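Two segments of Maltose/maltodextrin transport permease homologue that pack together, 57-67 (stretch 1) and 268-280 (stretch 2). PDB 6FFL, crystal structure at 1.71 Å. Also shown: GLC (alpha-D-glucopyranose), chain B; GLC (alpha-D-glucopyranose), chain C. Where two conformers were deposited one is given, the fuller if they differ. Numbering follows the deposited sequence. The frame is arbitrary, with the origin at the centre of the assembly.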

# COMPACT_ATOMS: atom_id res chain seq x y z
N SER A 57 -21.06 -9.08 -13.91
CA SER A 57 -21.39 -7.70 -13.60
C SER A 57 -20.17 -6.94 -13.10
O SER A 57 -19.07 -7.08 -13.65
CB SER A 57 -22.52 -7.64 -12.57
OG SER A 57 -22.99 -6.32 -12.40
N GLY A 58 -20.35 -6.14 -12.05
CA GLY A 58 -19.28 -5.36 -11.49
C GLY A 58 -19.22 -3.95 -12.04
O GLY A 58 -19.87 -3.61 -13.04
N PRO A 59 -18.41 -3.10 -11.41
CA PRO A 59 -18.31 -1.71 -11.85
C PRO A 59 -17.49 -1.57 -13.13
O PRO A 59 -16.62 -2.39 -13.43
CB PRO A 59 -17.58 -1.04 -10.68
CG PRO A 59 -16.65 -2.13 -10.21
CD PRO A 59 -17.45 -3.42 -10.34
N GLU A 60 -17.75 -0.47 -13.85
CA GLU A 60 -16.98 -0.18 -15.06
C GLU A 60 -15.50 0.05 -14.73
O GLU A 60 -14.62 -0.38 -15.48
CB GLU A 60 -17.56 1.04 -15.78
CG GLU A 60 -18.86 0.77 -16.56
CD GLU A 60 -20.11 0.88 -15.69
OE1 GLU A 60 -19.99 1.15 -14.48
OE2 GLU A 60 -21.22 0.70 -16.22
N LEU A 61 -15.23 0.72 -13.62
CA LEU A 61 -13.87 1.04 -13.21
C LEU A 61 -13.61 0.47 -11.82
O LEU A 61 -14.47 0.55 -10.94
CB LEU A 61 -13.62 2.56 -13.19
CG LEU A 61 -13.28 3.18 -14.55
CD1 LEU A 61 -13.49 4.69 -14.50
CD2 LEU A 61 -11.84 2.85 -14.93
N VAL A 62 -12.42 -0.10 -11.63
CA VAL A 62 -11.97 -0.57 -10.32
C VAL A 62 -10.59 0.00 -10.06
O VAL A 62 -9.76 0.08 -10.97
CB VAL A 62 -11.99 -2.12 -10.22
CG1 VAL A 62 -11.08 -2.77 -11.27
CG2 VAL A 62 -11.62 -2.57 -8.81
N TYR A 63 -10.34 0.45 -8.82
CA TYR A 63 -9.11 1.16 -8.47
C TYR A 63 -8.49 0.51 -7.25
O TYR A 63 -9.14 0.41 -6.21
CB TYR A 63 -9.40 2.63 -8.17
CG TYR A 63 -8.20 3.45 -7.71
CD1 TYR A 63 -7.81 3.49 -6.36
CD2 TYR A 63 -7.47 4.20 -8.63
CE1 TYR A 63 -6.72 4.25 -5.95
CE2 TYR A 63 -6.38 4.97 -8.23
CZ TYR A 63 -6.01 5.00 -6.90
OH TYR A 63 -4.93 5.77 -6.51
N GLY A 64 -7.22 0.10 -7.37
CA GLY A 64 -6.52 -0.46 -6.22
C GLY A 64 -5.07 -0.76 -6.53
O GLY A 64 -4.56 -0.44 -7.61
N PRO A 65 -4.39 -1.43 -5.60
CA PRO A 65 -2.94 -1.62 -5.72
C PRO A 65 -2.56 -2.43 -6.94
O PRO A 65 -3.33 -3.27 -7.42
CB PRO A 65 -2.55 -2.36 -4.44
CG PRO A 65 -3.74 -2.27 -3.53
CD PRO A 65 -4.95 -2.05 -4.38
N SER A 66 -1.35 -2.19 -7.44
CA SER A 66 -0.97 -2.77 -8.72
C SER A 66 -0.88 -4.29 -8.71
O SER A 66 -1.00 -4.89 -9.78
CB SER A 66 0.35 -2.18 -9.19
OG SER A 66 1.32 -2.27 -8.19
N ASP A 67 -0.69 -4.94 -7.54
CA ASP A 67 -0.64 -6.40 -7.62
C ASP A 67 -2.00 -7.01 -7.92
O ASP A 67 -2.06 -8.22 -8.19
CB ASP A 67 -0.01 -7.02 -6.35
CG ASP A 67 -0.75 -6.67 -5.07
OD1 ASP A 67 -0.84 -7.55 -4.18
OD2 ASP A 67 -1.17 -5.50 -4.92
N GLY A 268 5.21 1.08 -5.72
CA GLY A 268 4.37 0.82 -6.87
C GLY A 268 3.32 1.88 -7.09
O GLY A 268 3.62 3.07 -7.06
N THR A 269 2.08 1.46 -7.32
CA THR A 269 1.01 2.40 -7.58
C THR A 269 -0.31 1.81 -7.10
O THR A 269 -0.40 0.63 -6.74
CB THR A 269 0.93 2.77 -9.08
OG1 THR A 269 0.12 3.93 -9.26
CG2 THR A 269 0.34 1.62 -9.90
N LYS A 270 -1.33 2.65 -7.10
CA LYS A 270 -2.72 2.21 -7.10
C LYS A 270 -3.36 2.85 -8.32
O LYS A 270 -3.13 4.03 -8.59
CB LYS A 270 -3.43 2.61 -5.79
CG LYS A 270 -2.80 1.98 -4.52
CD LYS A 270 -3.39 2.57 -3.25
CE LYS A 270 -2.87 3.99 -2.99
NZ LYS A 270 -1.38 4.03 -2.79
N GLY A 271 -4.11 2.06 -9.09
CA GLY A 271 -4.56 2.60 -10.36
C GLY A 271 -5.84 1.97 -10.85
O GLY A 271 -6.40 1.08 -10.21
N TYR A 272 -6.28 2.45 -12.01
CA TYR A 272 -7.58 2.12 -12.59
C TYR A 272 -7.47 1.00 -13.61
O TYR A 272 -6.52 0.96 -14.41
CB TYR A 272 -8.19 3.36 -13.25
CG TYR A 272 -8.43 4.52 -12.30
CD1 TYR A 272 -9.62 4.62 -11.58
CD2 TYR A 272 -7.47 5.52 -12.13
CE1 TYR A 272 -9.85 5.67 -10.72
CE2 TYR A 272 -7.69 6.58 -11.25
CZ TYR A 272 -8.89 6.65 -10.55
OH TYR A 272 -9.13 7.69 -9.67
N SER A 273 -8.44 0.10 -13.58
CA SER A 273 -8.63 -0.91 -14.62
C SER A 273 -10.06 -0.83 -15.12
O SER A 273 -10.96 -0.41 -14.39
CB SER A 273 -8.36 -2.34 -14.09
OG SER A 273 -7.04 -2.49 -13.60
N LEU A 274 -10.26 -1.24 -16.38
CA LEU A 274 -11.58 -1.29 -17.01
C LEU A 274 -12.14 -2.71 -17.00
O LEU A 274 -11.46 -3.66 -17.40
CB LEU A 274 -11.47 -0.80 -18.46
CG LEU A 274 -11.21 0.69 -18.73
CD1 LEU A 274 -11.08 0.92 -20.23
CD2 LEU A 274 -12.34 1.55 -18.19
N ASN A 275 -13.39 -2.85 -16.54
CA ASN A 275 -14.08 -4.13 -16.54
C ASN A 275 -14.19 -4.69 -17.95
O ASN A 275 -14.53 -3.98 -18.90
CB ASN A 275 -15.48 -3.94 -15.92
CG ASN A 275 -16.10 -5.24 -15.43
OD1 ASN A 275 -15.82 -6.32 -15.94
ND2 ASN A 275 -16.96 -5.13 -14.42
N ALA A 276 -13.90 -5.99 -18.08
CA ALA A 276 -14.20 -6.67 -19.33
C ALA A 276 -15.70 -6.65 -19.63
O ALA A 276 -16.10 -6.65 -20.80
CB ALA A 276 -13.66 -8.10 -19.27
N ASN A 277 -16.54 -6.65 -18.58
CA ASN A 277 -18.00 -6.57 -18.72
C ASN A 277 -18.42 -5.11 -18.82
O ASN A 277 -18.20 -4.34 -17.89
CB ASN A 277 -18.70 -7.18 -17.50
CG ASN A 277 -18.37 -8.63 -17.29
OD1 ASN A 277 -18.34 -9.41 -18.24
ND2 ASN A 277 -18.16 -9.02 -16.03
N MET A 278 -19.07 -4.74 -19.93
CA MET A 278 -19.66 -3.41 -20.08
C MET A 278 -21.10 -3.58 -20.55
O MET A 278 -21.35 -4.32 -21.51
CB MET A 278 -18.88 -2.55 -21.08
CG MET A 278 -17.46 -2.23 -20.66
SD MET A 278 -17.40 -0.87 -19.46
CE MET A 278 -15.70 -1.00 -18.93
N LYS A 279 -22.03 -2.89 -19.88
CA LYS A 279 -23.45 -3.06 -20.19
C LYS A 279 -23.79 -2.62 -21.61
O LYS A 279 -24.71 -3.16 -22.21
CB LYS A 279 -24.31 -2.27 -19.20
CG LYS A 279 -24.26 -2.77 -17.77
CD LYS A 279 -25.12 -1.88 -16.89
CE LYS A 279 -24.71 -1.95 -15.43
NZ LYS A 279 -25.79 -1.43 -14.55
N SER A 280 -23.08 -1.63 -22.14
CA SER A 280 -23.42 -1.10 -23.45
C SER A 280 -22.25 -0.27 -23.95
O SER A 280 -21.31 0.04 -23.21
CB SER A 280 -24.69 -0.25 -23.42
OG SER A 280 -24.40 1.05 -22.93
C1 GLC B . -0.95 -4.99 -0.12
C2 GLC B . -1.36 -5.64 -1.44
C3 GLC B . -2.52 -6.60 -1.19
C4 GLC B . -2.13 -7.63 -0.15
C5 GLC B . -1.67 -6.93 1.14
C6 GLC B . -1.08 -7.94 2.11
O2 GLC B . -1.72 -4.64 -2.42
O3 GLC B . -2.87 -7.29 -2.42
O4 GLC B . -3.26 -8.47 0.13
O5 GLC B . -0.62 -6.02 0.82
O6 GLC B . -0.88 -7.38 3.43
C1 GLC C . -2.31 -0.27 1.70
C2 GLC C . -1.66 -0.52 0.34
C3 GLC C . -1.98 -1.89 -0.23
C4 GLC C . -1.65 -2.93 0.84
C5 GLC C . -2.43 -2.62 2.11
C6 GLC C . -2.13 -3.65 3.21
O2 GLC C . -2.10 0.52 -0.55
O3 GLC C . -1.18 -2.11 -1.40
O4 GLC C . -2.03 -4.22 0.38
O5 GLC C . -2.01 -1.34 2.58
O6 GLC C . -3.12 -3.56 4.25
O HOH W 1 -19.66 -3.16 -15.92
O HOH W 2 -21.18 -1.68 -17.49
O HOH W 3 -7.51 -2.09 -10.83
O HOH W 4 1.84 -1.06 -5.55

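The contact between these two stretches is a two-stranded antiparallel β-ladder, extended at one end by asparagine side chains that bind a loop and ending at the other beside bound glucose. It illustrates how segments some two hundred residues apart in sequence can be joined chiefly through main-chain polarity, with side chains adding contacts on the faces and at the ends.

Strand 61-65 runs against strand 270-274 with their directions at 152°, and the hydrogen bonds follow the alternation expected of antiparallel strands. Val62 and Ser273 form a reciprocal pair, Val62 N to Ser273 O at 3.1 Å and Ser273 N to Val62 O at 2.9 Å. Two residues along, Gly64 and Gly271 repeat it, with Gly64 N to Gly271 O at 3.1 Å and Gly271 N to Gly64 O at 2.9 Å. The intervening pairs are non-hydrogen-bonded, and there CA-H groups approach carbonyl oxygens instead, most closely where Tyr63 CA lies 3.2 Å from Gly271 O. The ladder's pattern continues past Leu61 and Leu274, where Asn275 N donates almost linearly to Glu60 O at 3.0 Å. Beyond Pro65, which has no amide hydrogen to give, Ser66 N makes a weak bond to Thr269 O at 3.1 Å.

Because side chains alternate across a sheet, Leu61, Tyr63, Tyr272 and Leu274 share one face. The edge of the Tyr63 ring is directed toward the face of Tyr272, with centroids 4.6 Å apart and planes at 57°; Tyr63 CD2 reaches within 3.4 Å of Tyr272 CZ. Such an arrangement sets the positively polarized ring edge against π density. Leu61 CD2 packs 3.5 Å from Leu274 CD2 and 4.1 Å from Tyr272 CB, continuing the apolar surface. The other face is sparer: Val62 CG1 meets Ser273 CB at 3.9 Å, and the two glycines contribute no side chain. A water there donates to both Val62 O and Ser273 OG.

Beyond the ladder, side-chain amides take over from backbone amides. Asn275 ND2 donates to Ser57 O at 3.0 Å and to Pro59 O at 2.9 Å, using its two hydrogens to hold the loop, while Asn275 OD1 accepts from Asn277 N at 2.8 Å. Asn277 ND2 also donates to Ser57 O, at 3.2 Å. Between these carbonyls Gly58 adopts backbone angles that call for glycine, and a β-carbon there would also lie tight against Asn275 ND2. One water donates to Gly58 O and Asn277 O; another joins Glu60 OE2 to Lys279 N. Glu60 CG, meanwhile, touches Met278 SD at 3.6 Å.

At the far end, Asp67, which makes no contact with the second stretch, accepts hydrogen bonds from O3 and O2 of the chain B glucose, GLC O3 to Asp67 OD1 and GLC O2 to Asp67 OD2 both measuring 2.7 Å. Pro65 CG and Lys270 CD approach the chain C glucose, at 3.3 Å from its O3 and 3.6 Å from its O2 respectively, so a cross-strand pair lies beside the ligand.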